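Local coordinates for extracellular solute-binding protein, family 7 (Colwellia psychrerythraea, PDB 4PET) that probably serves as the periplasmic solute receptor of a TRAP transporter, binding pyruvate together with a calcium ion, at residues 130-133 and 134-137; 284-288 and 289-293; 338-341 and 342-345. All coordinates share one frame; numbering follows the deposited sequence.

The three contacts lie on three separate helices. In chain order, interaction 1 lies on helix 129-137, interaction 2 at the C-terminal end of the long helix 255-290, and interaction 3 within the C-terminal helix 323-353. Interactions 1 and 2 fall on opposite sides of the chain's centre, their own centres about 41 Å apart; interaction 3 is about 25 Å from the first and about 33 Å from the second, centre to centre. None touches another. Helix 129-137 nevertheless packs on an earlier part of the helix that carries interaction 3, while interactions 2 and 3 both reach the second subunit and so help to form the dimer.

Interaction 1. Residues 130-133 and 134-137; sequences MELM and KKVY
The carbonyl oxygen of Met-133 is gripped by two amides: Tyr-137 N donates to Met-133 O at 2.9 Å, and Val-136 N adds a weak bond to it at 3.2 Å. The tyrosine ring then brings its edge to the same oxygen, which lies in the ring plane with Tyr-137 CD2 3.4 Å from Met-133 O. Met-133 is a selenomethionine; its side chain and that of Tyr-137 cross obliquely, CG alongside the CD2-CE2 side of the ring. Because CG stands anti to the backbone N (chi1 -177°), it heads along the helix toward the ring, and Met-133 CG comes to 3.8 Å from Tyr-137 CD2. These contacts help to place the ring, together with strand 142-149 and nearby loops. Its hydroxyl is held at the far end by Ser-95 and Gln-242. On another side, Leu-132 CD2 lies 4.0 Å from Lys-135 CE, where the aliphatic part of the lysine passes the leucine; Leu-132 and Val-136 also meet helix 323-353. Lys-134 reaches forward to a salt bridge with Asp-138. The arrangement is that of an amphipathic helix, with i to i+4 bonds, packed against strand 142-149, and its Tyr-137 side chain sits about 8 Å from those of the pyruvate-binding Tyr-96 and Tyr-97.

Interaction 2. Residues 284-288 and 289-293; sequences LASLK and KDYPN
Leu-287 and Tyr-291 meet with their side chains at about a right angle: methyl CD1 of the leucine sits over one face of the ring, with Leu-287 CD1 at 4.0 Å from Tyr-291 CG. Tyr-291 CD1 comes to 3.6 Å from Leu-287 CA, on the side of the leucine methyl, while the ring edge meets Ser-286, whose OG lies in the ring plane, with Ser-286 OG 3.8 Å from Tyr-291 CE1. The phenol is therefore laid along the last part of the helix, and an edge-to-face (T-shaped) pairing with His-224 gives it an aromatic neighbour as well. Leu-219 adjoins both the leucine and the tyrosine.

Ser-286 faces Asp-290 in a different manner. With its hydroxyl anti to the backbone N (chi1 174°), the serine points along the helix, and Ser-286 OG donates to Asp-290 OD2 at 2.6 Å, using the carboxylate's anti lone pair. The carboxylate's other oxygen has a weak salt bridge with Lys-289 NZ. In the backbone of the same serine, Ser-286 O accepts two amides: Asp-290 N at 2.7 Å, nearly along the C=O axis, and Lys-289 N at 2.9 Å, from above the carbonyl plane. Tyr-291 N is buried and finds no partner in the model. Meanwhile Leu-284, Ala-285 and Lys-288 pack on the C-terminal helix of the second subunit. A bifurcated carbonyl, a serine-aspartate bond one turn on and an aromatic ring folded back accompany the fraying C-terminal end of helix 255-290, where it passes into a loop.

Interaction 3. Residues 338-341 and 342-345; sequences QIRA and WTNL
Backbone bonds join Arg-340 to Asn-344 and Ile-339 to Thr-343. Asn-344 N donates to Arg-340 O at 2.8 Å, and Thr-343 N gives Ile-339 O a nearly straight bond of 3.0 Å (168° at the hydrogen); Trp-342 N adds only a weak one to Ile-339 O.

Van der Waals contact links Arg-340 to Asn-344, whose side chains run obliquely past each other with guanidinium and amide planes 61° apart. The arginine chain bends at chi2 (62°) and at chi3, which sets Arg-340 CD 3.5 Å from Asn-344 OD1 and Arg-340 CG 3.7 Å from Asn-344 ND2. With an alanine here in place of Asn-344 the amide is gone, and the bent methylenes of Arg-340 would probably lose one flank and turn more freely. Apolar packing is slighter: Ile-339 CD1 stands 4.4 Å from Trp-342 CD1.

Charge is handled beyond the helix turn. Arg-340 NH2 forms a salt bridge with Glu-119, whose carboxylate also hydrogen-bonds Thr-343 OG1. Yet Arg-340 and Thr-343 also touch the second subunit, at its Leu-351 and Met-277. The same residues thus do both, and the polar ties to Glu-119 within the chain probably hold residues of the dimer interface in place.

Interaction 1. Residues 130-133 and 134-137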
loop_
_atom_site.group_PDB
_atom_site.type_symbol
_atom_site.label_atom_id
_atom_site.label_comp_id
_atom_site.label_asym_id
_atom_site.label_seq_id
_atom_site.Cartn_x
_atom_site.Cartn_y
_atom_site.Cartn_z
HETATM N N MSE A 130 10.257 3.623 11.589
HETATM C CA MSE A 130 11.644 3.493 11.108
HETATM C C MSE A 130 12.656 3.829 12.230
HETATM O O MSE A 130 13.687 3.177 12.377
HETATM C CB MSE A 130 11.923 4.440 9.922
HETATM C CG MSE A 130 11.360 4.028 8.592
HETATM SE SE MSE A 130 11.986 2.283 7.965
HETATM C CE MSE A 130 13.889 2.453 8.150
ATOM N N GLU A 131 12.347 4.878 12.985
ATOM C CA GLU A 131 13.224 5.386 14.033
ATOM C C GLU A 131 13.324 4.428 15.214
ATOM O O GLU A 131 14.412 4.230 15.762
ATOM C CB GLU A 131 12.731 6.766 14.507
ATOM C CG GLU A 131 12.842 7.877 13.459
ATOM C CD GLU A 131 11.751 7.870 12.365
ATOM O OE1 GLU A 131 10.697 7.201 12.497
ATOM O OE2 GLU A 131 11.974 8.560 11.349
ATOM N N LEU A 132 12.212 3.802 15.597
ATOM C CA LEU A 132 12.247 2.777 16.651
ATOM C C LEU A 132 13.060 1.559 16.174
ATOM O O LEU A 132 13.803 0.934 16.942
ATOM C CB LEU A 132 10.827 2.352 17.075
ATOM C CG LEU A 132 10.021 3.329 17.938
ATOM C CD1 LEU A 132 8.555 2.888 18.099
ATOM C CD2 LEU A 132 10.662 3.513 19.325
HETATM N N MSE A 133 12.910 1.199 14.906
HETATM C CA MSE A 133 13.630 0.071 14.370
HETATM C C MSE A 133 15.137 0.304 14.372
HETATM O O MSE A 133 15.922 -0.607 14.686
HETATM C CB MSE A 133 13.135 -0.255 12.949
HETATM C CG MSE A 133 13.832 -1.469 12.393
HETATM SE SE MSE A 133 12.840 -2.286 10.905
HETATM C CE MSE A 133 12.915 -0.850 9.707
ATOM N N LYS A 134 15.521 1.534 14.070
ATOM C CA LYS A 134 16.923 1.950 14.060
ATOM C C LYS A 134 17.511 1.883 15.488
ATOM O O LYS A 134 18.663 1.462 15.678
ATOM C CB LYS A 134 17.013 3.383 13.508
ATOM C CG LYS A 134 18.415 3.996 13.509
ATOM C CD LYS A 134 18.361 5.448 12.984
ATOM C CE LYS A 134 19.729 5.951 12.626
ATOM N NZ LYS A 134 20.650 5.886 13.765
ATOM N N LYS A 135 16.713 2.285 16.485
ATOM C CA LYS A 135 17.182 2.230 17.884
ATOM C C LYS A 135 17.402 0.766 18.332
ATOM O O LYS A 135 18.278 0.490 19.127
ATOM C CB LYS A 135 16.201 2.892 18.863
ATOM C CG LYS A 135 16.145 4.387 18.822
ATOM C CD LYS A 135 15.761 4.977 20.197
ATOM C CE LYS A 135 14.241 4.970 20.427
ATOM N NZ LYS A 135 13.600 6.337 20.551
ATOM N N VAL A 136 16.605 -0.162 17.831
ATOM C CA VAL A 136 16.771 -1.570 18.209
ATOM C C VAL A 136 17.976 -2.158 17.485
ATOM O O VAL A 136 18.799 -2.824 18.100
ATOM C CB VAL A 136 15.482 -2.403 17.936
ATOM C CG1 VAL A 136 15.773 -3.910 17.958
ATOM C CG2 VAL A 136 14.392 -2.018 18.964
ATOM N N TYR A 137 18.100 -1.878 16.190
ATOM C CA TYR A 137 19.093 -2.545 15.365
ATOM C C TYR A 137 20.486 -1.931 15.376
ATOM O O TYR A 137 21.475 -2.631 15.115
ATOM C CB TYR A 137 18.573 -2.690 13.904
ATOM C CG TYR A 137 17.708 -3.924 13.720
ATOM C CD1 TYR A 137 18.278 -5.158 13.410
ATOM C CD2 TYR A 137 16.341 -3.863 13.867
ATOM C CE1 TYR A 137 17.514 -6.279 13.254
ATOM C CE2 TYR A 137 15.562 -4.995 13.717
ATOM C CZ TYR A 137 16.161 -6.208 13.429
ATOM O OH TYR A 137 15.409 -7.363 13.240
#

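Interaction 2. Residues 284-288 and 289-293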
loop_
_atom_site.group_PDB
_atom_site.type_symbol
_atom_site.label_atom_id
_atom_site.label_comp_id
_atom_site.label_asym_id
_atom_site.label_seq_id
_atom_site.Cartn_x
_atom_site.Cartn_y
_atom_site.Cartn_z
ATOM N N LEU A 284 -6.110 -17.296 -5.430
ATOM C CA LEU A 284 -7.409 -17.527 -4.807
ATOM C C LEU A 284 -8.444 -17.943 -5.865
ATOM O O LEU A 284 -9.302 -18.789 -5.604
ATOM C CB LEU A 284 -7.887 -16.289 -4.036
ATOM C CG LEU A 284 -9.263 -16.415 -3.363
ATOM C CD1 LEU A 284 -9.283 -17.499 -2.229
ATOM C CD2 LEU A 284 -9.652 -15.054 -2.816
ATOM N N ALA A 285 -8.359 -17.361 -7.057
ATOM C CA ALA A 285 -9.320 -17.712 -8.110
ATOM C C ALA A 285 -9.211 -19.202 -8.425
ATOM O O ALA A 285 -10.221 -19.863 -8.645
ATOM C CB ALA A 285 -9.086 -16.884 -9.378
ATOM N N SER A 286 -7.971 -19.713 -8.441
ATOM C CA SER A 286 -7.719 -21.122 -8.755
ATOM C C SER A 286 -8.151 -22.020 -7.591
ATOM O O SER A 286 -8.686 -23.093 -7.788
ATOM C CB SER A 286 -6.226 -21.356 -9.068
ATOM O OG SER A 286 -5.945 -22.751 -9.241
ATOM N N LEU A 287 -7.869 -21.570 -6.380
ATOM C CA LEU A 287 -8.266 -22.266 -5.167
ATOM C C LEU A 287 -9.768 -22.477 -5.131
ATOM O O LEU A 287 -10.234 -23.502 -4.673
ATOM C CB LEU A 287 -7.843 -21.405 -3.982
ATOM C CG LEU A 287 -7.980 -21.865 -2.544
ATOM C CD1 LEU A 287 -7.289 -23.223 -2.356
ATOM C CD2 LEU A 287 -7.373 -20.775 -1.615
ATOM N N LYS A 288 -10.517 -21.483 -5.599
ATOM C CA LYS A 288 -11.964 -21.555 -5.579
ATOM C C LYS A 288 -12.481 -22.594 -6.583
ATOM O O LYS A 288 -13.655 -22.957 -6.562
ATOM C CB LYS A 288 -12.576 -20.193 -5.918
ATOM C CG LYS A 288 -12.299 -19.081 -4.912
ATOM C CD LYS A 288 -12.663 -17.736 -5.546
ATOM C CE LYS A 288 -13.643 -16.918 -4.706
ATOM N NZ LYS A 288 -14.264 -15.814 -5.510
ATOM N N LYS A 289 -11.604 -23.048 -7.470
ATOM C CA LYS A 289 -12.042 -23.840 -8.609
ATOM C C LYS A 289 -11.338 -25.208 -8.733
ATOM O O LYS A 289 -11.899 -26.146 -9.280
ATOM C CB LYS A 289 -11.841 -23.002 -9.882
ATOM C CG LYS A 289 -11.859 -23.795 -11.155
ATOM C CD LYS A 289 -11.490 -22.953 -12.368
ATOM C CE LYS A 289 -11.862 -23.685 -13.668
ATOM N NZ LYS A 289 -11.441 -25.123 -13.666
ATOM N N ASP A 290 -10.112 -25.312 -8.230
ATOM C CA ASP A 290 -9.248 -26.446 -8.566
ATOM C C ASP A 290 -8.878 -27.326 -7.357
ATOM O O ASP A 290 -8.094 -28.263 -7.494
ATOM C CB ASP A 290 -7.942 -25.934 -9.215
ATOM C CG ASP A 290 -8.178 -25.142 -10.516
ATOM O OD1 ASP A 290 -9.089 -25.534 -11.280
ATOM O OD2 ASP A 290 -7.446 -24.138 -10.768
ATOM N N TYR A 291 -9.420 -27.027 -6.178
ATOM C CA TYR A 291 -9.013 -27.750 -4.959
ATOM C C TYR A 291 -10.178 -28.239 -4.148
ATOM O O TYR A 291 -10.386 -27.765 -3.030
ATOM C CB TYR A 291 -8.172 -26.855 -4.051
ATOM C CG TYR A 291 -6.888 -26.424 -4.672
ATOM C CD1 TYR A 291 -6.876 -25.579 -5.777
ATOM C CD2 TYR A 291 -5.665 -26.858 -4.150
ATOM C CE1 TYR A 291 -5.673 -25.187 -6.352
ATOM C CE2 TYR A 291 -4.489 -26.471 -4.707
ATOM C CZ TYR A 291 -4.485 -25.651 -5.814
ATOM O OH TYR A 291 -3.273 -25.278 -6.358
ATOM N N PRO A 292 -10.909 -29.235 -4.673
ATOM C CA PRO A 292 -12.121 -29.737 -4.013
ATOM C C PRO A 292 -11.871 -30.309 -2.607
ATOM O O PRO A 292 -12.805 -30.460 -1.808
ATOM C CB PRO A 292 -12.609 -30.838 -4.957
ATOM C CG PRO A 292 -11.428 -31.224 -5.778
ATOM C CD PRO A 292 -10.592 -29.973 -5.907
ATOM N N ASN A 293 -10.622 -30.638 -2.302
ATOM C CA ASN A 293 -10.326 -31.219 -1.003
ATOM C C ASN A 293 -9.824 -30.232 0.060
ATOM O O ASN A 293 -9.630 -30.607 1.209
ATOM C CB ASN A 293 -9.359 -32.391 -1.181
ATOM C CG ASN A 293 -10.030 -33.578 -1.858
ATOM O OD1 ASN A 293 -11.055 -34.050 -1.394
ATOM N ND2 ASN A 293 -9.482 -34.028 -2.977
#

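Interaction 3. Residues 338-341 and 342-345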
loop_
_atom_site.group_PDB
_atom_site.type_symbol
_atom_site.label_atom_id
_atom_site.label_comp_id
_atom_site.label_asym_id
_atom_site.label_seq_id
_atom_site.Cartn_x
_atom_site.Cartn_y
_atom_site.Cartn_z
ATOM N N GLN A 338 -5.317 5.141 16.339
ATOM C CA GLN A 338 -5.520 6.365 15.586
ATOM C C GLN A 338 -5.828 6.101 14.126
ATOM O O GLN A 338 -6.813 6.623 13.587
ATOM C CB GLN A 338 -4.290 7.242 15.679
ATOM C CG GLN A 338 -4.322 8.432 14.752
ATOM C CD GLN A 338 -3.191 9.380 15.035
ATOM O OE1 GLN A 338 -2.230 9.490 14.261
ATOM N NE2 GLN A 338 -3.283 10.058 16.161
ATOM N N ILE A 339 -4.999 5.268 13.500
ATOM C CA ILE A 339 -5.152 4.996 12.069
ATOM C C ILE A 339 -6.344 4.054 11.781
ATOM O O ILE A 339 -7.019 4.223 10.773
ATOM C CB ILE A 339 -3.829 4.451 11.461
ATOM C CG1 ILE A 339 -3.848 4.544 9.945
ATOM C CG2 ILE A 339 -3.533 2.979 11.908
ATOM C CD1 ILE A 339 -3.818 5.932 9.452
ATOM N N ARG A 340 -6.644 3.118 12.680
ATOM C CA ARG A 340 -7.748 2.179 12.438
ATOM C C ARG A 340 -9.055 2.930 12.322
ATOM O O ARG A 340 -9.966 2.541 11.583
ATOM C CB ARG A 340 -7.851 1.169 13.578
ATOM C CG ARG A 340 -9.081 0.244 13.530
ATOM C CD ARG A 340 -9.111 -0.640 12.287
ATOM N NE ARG A 340 -7.796 -1.214 12.017
ATOM C CZ ARG A 340 -7.366 -2.370 12.514
ATOM N NH1 ARG A 340 -8.145 -3.095 13.300
ATOM N NH2 ARG A 340 -6.153 -2.817 12.215
ATOM N N ALA A 341 -9.175 4.019 13.060
ATOM C CA ALA A 341 -10.409 4.793 12.973
ATOM C C ALA A 341 -10.615 5.269 11.524
ATOM O O ALA A 341 -11.741 5.269 10.998
ATOM C CB ALA A 341 -10.365 5.968 13.957
ATOM N N TRP A 342 -9.533 5.663 10.866
ATOM C CA TRP A 342 -9.615 6.143 9.489
ATOM C C TRP A 342 -9.869 5.003 8.505
ATOM O O TRP A 342 -10.613 5.145 7.530
ATOM C CB TRP A 342 -8.317 6.861 9.093
ATOM C CG TRP A 342 -8.217 7.116 7.600
ATOM C CD1 TRP A 342 -7.228 6.691 6.759
ATOM C CD2 TRP A 342 -9.166 7.817 6.782
ATOM N NE1 TRP A 342 -7.494 7.098 5.479
ATOM C CE2 TRP A 342 -8.683 7.782 5.459
ATOM C CE3 TRP A 342 -10.369 8.483 7.042
ATOM C CZ2 TRP A 342 -9.357 8.398 4.398
ATOM C CZ3 TRP A 342 -11.038 9.088 5.992
ATOM C CH2 TRP A 342 -10.542 9.036 4.687
ATOM N N THR A 343 -9.187 3.891 8.726
ATOM C CA THR A 343 -9.422 2.691 7.941
ATOM C C THR A 343 -10.887 2.280 7.996
ATOM O O THR A 343 -11.461 1.919 6.979
ATOM C CB THR A 343 -8.560 1.540 8.496
ATOM O OG1 THR A 343 -7.180 1.797 8.189
ATOM C CG2 THR A 343 -9.007 0.189 7.924
ATOM N N ASN A 344 -11.471 2.324 9.195
ATOM C CA ASN A 344 -12.858 1.977 9.420
ATOM C C ASN A 344 -13.811 2.944 8.739
ATOM O O ASN A 344 -14.842 2.542 8.217
ATOM C CB ASN A 344 -13.186 1.996 10.930
ATOM C CG ASN A 344 -12.679 0.755 11.671
ATOM O OD1 ASN A 344 -12.342 -0.250 11.064
ATOM N ND2 ASN A 344 -12.657 0.829 12.992
ATOM N N LEU A 345 -13.491 4.228 8.785
ATOM C CA LEU A 345 -14.366 5.230 8.202
ATOM C C LEU A 345 -14.281 5.181 6.677
ATOM O O LEU A 345 -15.217 5.572 5.980
ATOM C CB LEU A 345 -13.968 6.623 8.694
ATOM C CG LEU A 345 -14.831 7.789 8.211
ATOM C CD1 LEU A 345 -16.277 7.635 8.710
ATOM C CD2 LEU A 345 -14.194 9.111 8.671
#